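Local coordinates for protein vestitone reductase (Medicago sativa, PDB 2P4H) that catalyses the stereospecific, NADPH-dependent reduction of (3R)-vestitone, the penultimate step in the biosynthesis of the defensive isoflavonoid medicarpin in alfalfa, at residues Lys205-Val208 with Leu209-Lys213; Gln271-Val275 with Asp276-Glu280. All coordinates share one frame; numbering follows the deposited sequence.

Contact 1: Lys205-Val208 with Leu209-Lys213; sequences KALV and LVLGK
The carbonyl oxygen of Leu207 accepts two backbone N-H groups at once, that of Leu211 (Leu207 O to Leu211 N 2.7 Å) and that of Val210 (Leu207 O to Val210 N 2.9 Å). The two donors arrive differently: Leu211 N lies almost on the extension of the C=O bond, at a C=O...N angle of 171°, whereas Val210 N sits above the carbonyl plane. One residue on, the oxygen of Val208 takes the N-H of Gly212 (Val208 O to Gly212 N 2.9 Å), the last bond of the turn before the chain leaves helical conformation at Gly212. Leu207 stands between two helices: it is the first residue after helix 201-206 to lose helical backbone angles and the N-cap residue of the short helix 208-211. A water bridges the junction, donating to Ala206 O at 2.7 Å and accepting from Leu209 N.

The side chains follow the same turn. CD1 of Leu211 presses on CB of Leu207 at 3.5 Å, closer than usual for two carbons, and also meets the end of the Leu207 chain at CD1. With chi1 of Val210 at -63°, CG2 falls between its backbone N and carbonyl carbon and reaches the same Leu207 CB at 3.7 Å, so two apolar branches converge on one methylene. Leu207 also packs on Phe309, Ile313 and Cys316 of the C-terminal helix 305-319, while Leu209 is buried against Ile256, Met259 and Ser260 of helix 256-266.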
loop_
_atom_site.group_PDB
_atom_site.type_symbol
_atom_site.label_atom_id
_atom_site.label_comp_id
_atom_site.label_asym_id
_atom_site.label_seq_id
_atom_site.Cartn_x
_atom_site.Cartn_y
_atom_site.Cartn_z
ATOM N N LYS A 205 -9.646 9.925 -3.318
ATOM C CA LYS A 205 -10.280 9.323 -4.482
ATOM C C LYS A 205 -11.422 8.388 -4.097
ATOM O O LYS A 205 -12.471 8.388 -4.741
ATOM C CB LYS A 205 -9.242 8.565 -5.315
ATOM C CG LYS A 205 -8.215 9.476 -5.968
ATOM C CD LYS A 205 -7.222 8.693 -6.803
ATOM C CE LYS A 205 -6.228 9.629 -7.468
ATOM N NZ LYS A 205 -6.922 10.696 -8.240
ATOM N N ALA A 206 -11.220 7.594 -3.050
ATOM C CA ALA A 206 -12.247 6.659 -2.594
ATOM C C ALA A 206 -13.493 7.376 -2.075
ATOM O O ALA A 206 -14.599 6.829 -2.124
ATOM C CB ALA A 206 -11.675 5.755 -1.504
ATOM N N LEU A 207 -13.312 8.598 -1.579
ATOM C CA LEU A 207 -14.426 9.374 -1.037
ATOM C C LEU A 207 -14.964 10.422 -2.005
ATOM O O LEU A 207 -15.595 11.394 -1.593
ATOM C CB LEU A 207 -14.005 10.055 0.270
ATOM C CG LEU A 207 -13.639 9.124 1.430
ATOM C CD1 LEU A 207 -13.380 9.948 2.684
ATOM C CD2 LEU A 207 -14.771 8.133 1.675
ATOM N N VAL A 208 -14.733 10.214 -3.296
ATOM C CA VAL A 208 -15.189 11.156 -4.306
ATOM C C VAL A 208 -16.682 11.494 -4.206
ATOM O O VAL A 208 -17.078 12.634 -4.461
ATOM C CB VAL A 208 -14.852 10.633 -5.732
ATOM C CG1 VAL A 208 -15.563 9.316 -5.999
ATOM C CG2 VAL A 208 -15.226 11.677 -6.772
ATOM N N LEU A 209 -17.513 10.528 -3.824
ATOM C CA LEU A 209 -18.947 10.797 -3.727
ATOM C C LEU A 209 -19.340 11.704 -2.559
ATOM O O LEU A 209 -20.405 12.323 -2.589
ATOM C CB LEU A 209 -19.743 9.487 -3.662
ATOM C CG LEU A 209 -19.713 8.592 -4.908
ATOM C CD1 LEU A 209 -20.670 7.424 -4.693
ATOM C CD2 LEU A 209 -20.113 9.382 -6.151
ATOM N N VAL A 210 -18.495 11.793 -1.535
ATOM C CA VAL A 210 -18.807 12.657 -0.395
ATOM C C VAL A 210 -17.875 13.860 -0.274
ATOM O O VAL A 210 -18.211 14.838 0.395
ATOM C CB VAL A 210 -18.766 11.885 0.944
ATOM C CG1 VAL A 210 -19.829 10.797 0.949
ATOM C CG2 VAL A 210 -17.389 11.297 1.167
ATOM N N LEU A 211 -16.714 13.786 -0.922
ATOM C CA LEU A 211 -15.716 14.857 -0.881
ATOM C C LEU A 211 -15.606 15.638 -2.181
ATOM O O LEU A 211 -15.269 16.824 -2.177
ATOM C CB LEU A 211 -14.332 14.285 -0.553
ATOM C CG LEU A 211 -14.001 13.918 0.892
ATOM C CD1 LEU A 211 -12.673 13.181 0.950
ATOM C CD2 LEU A 211 -13.943 15.184 1.721
ATOM N N GLY A 212 -15.877 14.969 -3.296
ATOM C CA GLY A 212 -15.771 15.631 -4.581
ATOM C C GLY A 212 -17.079 15.827 -5.315
ATOM O O GLY A 212 -18.159 15.601 -4.769
ATOM N N LYS A 213 -16.973 16.260 -6.565
ATOM C CA LYS A 213 -18.139 16.490 -7.400
ATOM C C LYS A 213 -18.136 15.513 -8.566
ATOM O O LYS A 213 -17.155 14.803 -8.790
ATOM C CB LYS A 213 -18.138 17.928 -7.920
ATOM C CG LYS A 213 -18.254 18.972 -6.820
ATOM C CD LYS A 213 -18.164 20.384 -7.374
ATOM C CE LYS A 213 -16.802 20.648 -7.996
ATOM N NZ LYS A 213 -16.691 22.042 -8.504
HETATM O O HOH W 1 -17.021 7.862 -2.719
#

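Contact 2: Gln271-Val275 with Asp276-Glu280; sequences QILTV and DELKE
Thr274 holds OG1 between its backbone N and carbonyl carbon (chi1 64°), and Glu277 sets CG beside its own N (chi1 -66°) with the chain extended beyond, which carries its carboxylate back to the backbone N of Thr274. The exchange is reciprocal: Glu277 N donates to Thr274 OG1 at 3.1 Å, and Thr274 N donates to Glu277 OE1 at 2.9 Å, nearly straight at 167° and on the anti lone pair. This is the reciprocal bonding pattern of a capping box, set around a single turn, which Leu278 N closes by bonding to Thr274 O at 2.9 Å. A water bridges Ile272 O and Glu277 OE1.

Elsewhere on the turn, Leu278 CD2 meets Leu273 CD1 at 4.0 Å, the two chains crossing at about a right angle, and both leucines lean on Ile217. An alanine in place of Leu278 would probably leave Leu273 without this partner and open a gap beside Ile217 and Ser260. Within the type I turn Asp276-Lys279, Lys279 NZ forms a salt bridge with Asp276 OD1 at 2.9 Å. With a backbone N-H and a water both donating to Glu277 OE1, the carboxylate is likely to be stabilised in its charged form.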
loop_
_atom_site.group_PDB
_atom_site.type_symbol
_atom_site.label_atom_id
_atom_site.label_comp_id
_atom_site.label_asym_id
_atom_site.label_seq_id
_atom_site.Cartn_x
_atom_site.Cartn_y
_atom_site.Cartn_z
ATOM N N GLN A 271 -24.764 15.088 0.427
ATOM C CA GLN A 271 -25.438 15.096 -0.862
ATOM C C GLN A 271 -24.629 14.125 -1.710
ATOM O O GLN A 271 -23.503 14.423 -2.112
ATOM C CB GLN A 271 -25.413 16.498 -1.479
ATOM C CG GLN A 271 -26.529 17.427 -0.999
ATOM C CD GLN A 271 -26.641 17.496 0.513
ATOM O OE1 GLN A 271 -26.977 16.510 1.170
ATOM N NE2 GLN A 271 -26.363 18.669 1.074
ATOM N N ILE A 272 -25.198 12.953 -1.959
ATOM C CA ILE A 272 -24.520 11.916 -2.725
ATOM C C ILE A 272 -25.252 11.571 -4.011
ATOM O O ILE A 272 -26.470 11.384 -4.009
ATOM C CB ILE A 272 -24.384 10.630 -1.877
ATOM C CG1 ILE A 272 -23.548 10.921 -0.628
ATOM C CG2 ILE A 272 -23.766 9.512 -2.704
ATOM C CD1 ILE A 272 -23.496 9.773 0.358
ATOM N N LEU A 273 -24.508 11.487 -5.108
ATOM C CA LEU A 273 -25.093 11.140 -6.395
ATOM C C LEU A 273 -25.773 9.786 -6.255
ATOM O O LEU A 273 -25.187 8.838 -5.729
ATOM C CB LEU A 273 -24.010 11.054 -7.471
ATOM C CG LEU A 273 -23.380 12.377 -7.906
ATOM C CD1 LEU A 273 -22.127 12.110 -8.716
ATOM C CD2 LEU A 273 -24.389 13.174 -8.721
ATOM N N THR A 274 -27.008 9.699 -6.730
ATOM C CA THR A 274 -27.767 8.459 -6.656
ATOM C C THR A 274 -27.419 7.514 -7.795
ATOM O O THR A 274 -26.773 7.894 -8.776
ATOM C CB THR A 274 -29.275 8.729 -6.748
ATOM O OG1 THR A 274 -29.572 9.290 -8.035
ATOM C CG2 THR A 274 -29.720 9.695 -5.658
ATOM N N VAL A 275 -27.864 6.270 -7.666
ATOM C CA VAL A 275 -27.644 5.288 -8.707
ATOM C C VAL A 275 -28.225 5.835 -10.016
ATOM O O VAL A 275 -27.604 5.722 -11.071
ATOM C CB VAL A 275 -28.315 3.945 -8.330
ATOM C CG1 VAL A 275 -28.491 3.067 -9.560
ATOM C CG2 VAL A 275 -27.457 3.225 -7.290
ATOM N N ASP A 276 -29.406 6.447 -9.951
ATOM C CA ASP A 276 -30.010 6.986 -11.167
ATOM C C ASP A 276 -29.155 8.096 -11.781
ATOM O O ASP A 276 -28.995 8.155 -13.002
ATOM C CB ASP A 276 -31.420 7.512 -10.888
ATOM C CG ASP A 276 -32.206 7.752 -12.164
ATOM O OD1 ASP A 276 -32.334 6.802 -12.961
ATOM O OD2 ASP A 276 -32.690 8.882 -12.370
ATOM N N GLU A 277 -28.604 8.966 -10.941
ATOM C CA GLU A 277 -27.770 10.060 -11.428
ATOM C C GLU A 277 -26.450 9.539 -11.989
ATOM O O GLU A 277 -25.801 10.213 -12.793
ATOM C CB GLU A 277 -27.518 11.068 -10.302
ATOM C CG GLU A 277 -28.788 11.791 -9.860
ATOM C CD GLU A 277 -28.575 12.720 -8.683
ATOM O OE1 GLU A 277 -27.977 12.293 -7.675
ATOM O OE2 GLU A 277 -29.023 13.883 -8.760
ATOM N N LEU A 278 -26.067 8.332 -11.584
ATOM C CA LEU A 278 -24.824 7.722 -12.050
ATOM C C LEU A 278 -25.023 6.847 -13.285
ATOM O O LEU A 278 -24.069 6.254 -13.785
ATOM C CB LEU A 278 -24.193 6.884 -10.932
ATOM C CG LEU A 278 -23.629 7.677 -9.752
ATOM C CD1 LEU A 278 -23.358 6.759 -8.569
ATOM C CD2 LEU A 278 -22.355 8.392 -10.201
ATOM N N LYS A 279 -26.255 6.765 -13.777
ATOM C CA LYS A 279 -26.550 5.949 -14.953
ATOM C C LYS A 279 -25.687 6.327 -16.148
ATOM O O LYS A 279 -25.519 7.503 -16.457
ATOM C CB LYS A 279 -28.029 6.068 -15.329
ATOM C CG LYS A 279 -28.940 5.159 -14.520
ATOM C CD LYS A 279 -30.393 5.307 -14.943
ATOM C CE LYS A 279 -31.261 4.238 -14.296
ATOM N NZ LYS A 279 -31.104 4.221 -12.821
ATOM N N GLU A 280 -25.143 5.315 -16.816
ATOM C CA GLU A 280 -24.291 5.524 -17.982
ATOM C C GLU A 280 -23.038 6.327 -17.646
ATOM O O GLU A 280 -22.401 6.893 -18.535
ATOM C CB GLU A 280 -25.067 6.238 -19.094
ATOM C CG GLU A 280 -26.251 5.459 -19.637
ATOM C CD GLU A 280 -26.927 6.168 -20.795
ATOM O OE1 GLU A 280 -26.252 6.413 -21.817
ATOM O OE2 GLU A 280 -28.132 6.482 -20.684
HETATM O O HOH W 2 -28.133 13.287 -5.149
#

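In the fold
Contacts 1 and 2 lie on the same side of the molecule, their centres about 13 Å apart, and meet directly: Ile272 packs on Val210 and Leu209, and Leu273 reaches Leu209. Both rest on helix 256-266, sharing Ser260 and also Ile217, in the loop after helix 208-211. Contact 1 is partly buried and also packs on helix 305-319 through Leu207, at the junction of helices 201-206 and 208-211; its chemistry is backbone bonding and aliphatic packing, with Leu207 about 10 Å, side chain to side chain, from Phe12 of the predicted NADP(+) site. Contact 2 is a surface turn, away from the annotated sites, where charged and hydroxyl side chains share the bonding with the backbone, and Leu278 is the buried residue.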